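Local coordinates for protein formate-dependent phosphoribosylglycinamide formyltransferase (Mycobacterium tuberculosis H37Rv, PDB 6KHR) that is an ATP-grasp family enzyme that forms an assembly of two like subunits, at residues V52-G57 with P62-A67. Residues are numbered along the deposited sequence; the frame is centred on the assembly and turned at random.
Sequences VIAVDG and PAHRIA
Ala54 presents its methyl group to the short helix 62-66 and meets three residues at once. Its CB lies 3.7 Å from CB of Ala67. On the helix itself, CB of Ala63 is 4.0 Å from CB of Ala54. The ring of His64 closes in as well, with ND1 of His64 at 3.6 Å from CB of Ala54. Small side chains on both sides let the backbones come close, with the strand and helix axes 7.7 Å apart and running nearly antiparallel, at 151°. No hydrogen bond joins the two segments, and the fit rests on van der Waals contact. Toward the start of the strand the methyl of Ala67 also touches the carbonyl oxygen of Val52, whereas the side chain of Val52 packs instead on Leu45 and Leu31.

Toward the end of the strand the imidazole of His64 takes over. Its CG stands anti to the carbonyl carbon (chi1 -75°), which carries the ring toward the C-terminal end of the strand, where CE1 comes to 3.2 Å from Ala54 O. The ring turns an edge to the Val55-Asp56 peptide. This end lies nearer solvent: His64 and Asp56 are both partly exposed, and Asp56 touches the ring only through CB, 3.9 Å from CE1 of His64. OD2 of Asp56 is 5.8 Å from NE2 of His64, too far for a salt bridge. That carboxylate oxygen instead accepts a hydrogen bond from the backbone N of Ser34.

Strand 51-56, helix 62-66 and strand 69-72 form a beta-alpha-beta unit of a parallel sheet, in which strand 51-56 pairs with strands 28-32 and 69-72. Helix 36-47 flanks helix 62-66 through Ser38 and Ile43, while Ile66 packs on Ile66 of the second subunit.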
loop_
_atom_site.group_PDB
_atom_site.type_symbol
_atom_site.label_atom_id
_atom_site.label_comp_id
_atom_site.label_asym_id
_atom_site.label_seq_id
_atom_site.Cartn_x
_atom_site.Cartn_y
_atom_site.Cartn_z
ATOM N N VAL A 52 -12.295 6.777 9.365
ATOM C CA VAL A 52 -11.663 5.950 10.388
ATOM C C VAL A 52 -11.364 6.780 11.630
ATOM O O VAL A 52 -10.802 7.878 11.540
ATOM C CB VAL A 52 -10.366 5.283 9.895
ATOM C CG1 VAL A 52 -9.722 4.526 11.056
ATOM C CG2 VAL A 52 -10.660 4.352 8.729
ATOM N N ILE A 53 -11.723 6.234 12.785
ATOM C CA ILE A 53 -11.388 6.786 14.088
ATOM C C ILE A 53 -10.238 5.960 14.649
ATOM O O ILE A 53 -10.358 4.737 14.777
ATOM C CB ILE A 53 -12.601 6.742 15.026
ATOM C CG1 ILE A 53 -13.799 7.424 14.367
ATOM C CG2 ILE A 53 -12.264 7.337 16.386
ATOM C CD1 ILE A 53 -15.117 6.763 14.722
ATOM N N ALA A 54 -9.129 6.612 14.980
ATOM C CA ALA A 54 -7.986 5.928 15.571
ATOM C C ALA A 54 -7.945 6.206 17.071
ATOM O O ALA A 54 -7.872 7.365 17.497
ATOM C CB ALA A 54 -6.676 6.343 14.902
ATOM N N VAL A 55 -7.997 5.139 17.860
ATOM C CA VAL A 55 -8.008 5.210 19.314
ATOM C C VAL A 55 -6.701 4.632 19.826
ATOM O O VAL A 55 -6.234 3.603 19.324
ATOM C CB VAL A 55 -9.209 4.446 19.908
ATOM C CG1 VAL A 55 -9.202 4.559 21.407
ATOM C CG2 VAL A 55 -10.521 4.962 19.328
ATOM N N ASP A 56 -6.108 5.292 20.819
ATOM C CA ASP A 56 -4.953 4.733 21.510
ATOM C C ASP A 56 -4.816 5.412 22.868
ATOM O O ASP A 56 -5.598 6.298 23.221
ATOM C CB ASP A 56 -3.677 4.871 20.676
ATOM C CG ASP A 56 -2.658 3.790 21.004
ATOM O OD1 ASP A 56 -2.575 3.407 22.197
ATOM O OD2 ASP A 56 -1.963 3.312 20.076
ATOM N N GLY A 57 -3.811 4.973 23.632
ATOM C CA GLY A 57 -3.543 5.501 24.960
ATOM C C GLY A 57 -2.845 6.849 25.020
ATOM O O GLY A 57 -3.230 7.697 25.828
ATOM N N PRO A 62 0.867 6.601 15.561
ATOM C CA PRO A 62 1.006 6.655 14.086
ATOM C C PRO A 62 -0.285 6.818 13.286
ATOM O O PRO A 62 -0.331 7.663 12.382
ATOM C CB PRO A 62 1.703 5.324 13.765
ATOM C CG PRO A 62 2.519 5.035 14.975
ATOM C CD PRO A 62 1.748 5.581 16.159
ATOM N N ALA A 63 -1.330 6.032 13.573
ATOM C CA ALA A 63 -2.568 6.167 12.806
ATOM C C ALA A 63 -3.336 7.444 13.137
ATOM O O ALA A 63 -4.211 7.843 12.363
ATOM C CB ALA A 63 -3.464 4.939 13.016
ATOM N N HIS A 64 -3.030 8.096 14.266
ATOM C CA HIS A 64 -3.634 9.392 14.579
ATOM C C HIS A 64 -3.374 10.421 13.489
ATOM O O HIS A 64 -4.235 11.274 13.230
ATOM C CB HIS A 64 -3.099 9.926 15.910
ATOM C CG HIS A 64 -3.658 9.241 17.116
ATOM N ND1 HIS A 64 -4.405 8.084 17.040
ATOM C CD2 HIS A 64 -3.587 9.552 18.434
ATOM C CE1 HIS A 64 -4.768 7.715 18.254
ATOM N NE2 HIS A 64 -4.286 8.590 19.119
ATOM N N ARG A 65 -2.205 10.356 12.840
ATOM C CA ARG A 65 -1.768 11.432 11.953
ATOM C C ARG A 65 -2.616 11.502 10.688
ATOM O O ARG A 65 -2.897 12.596 10.181
ATOM C CB ARG A 65 -0.292 11.248 11.597
ATOM C CG ARG A 65 0.535 12.541 11.621
ATOM C CD ARG A 65 0.119 13.545 10.526
ATOM N NE ARG A 65 0.073 14.928 11.017
ATOM C CZ ARG A 65 -1.036 15.661 11.122
ATOM N NH1 ARG A 65 -2.214 15.161 10.762
ATOM N NH2 ARG A 65 -0.969 16.907 11.585
ATOM N N ILE A 66 -3.027 10.358 10.153
ATOM C CA ILE A 66 -3.789 10.339 8.912
ATOM C C ILE A 66 -5.222 9.910 9.116
ATOM O O ILE A 66 -5.993 9.888 8.148
ATOM C CB ILE A 66 -3.107 9.459 7.847
ATOM C CG1 ILE A 66 -3.291 7.971 8.164
ATOM C CG2 ILE A 66 -1.626 9.858 7.693
ATOM C CD1 ILE A 66 -4.338 7.293 7.294
ATOM N N ALA A 67 -5.614 9.582 10.341
ATOM C CA ALA A 67 -7.004 9.241 10.584
ATOM C C ALA A 67 -7.891 10.476 10.439
ATOM O O ALA A 67 -7.429 11.622 10.466
ATOM C CB ALA A 67 -7.182 8.633 11.977
#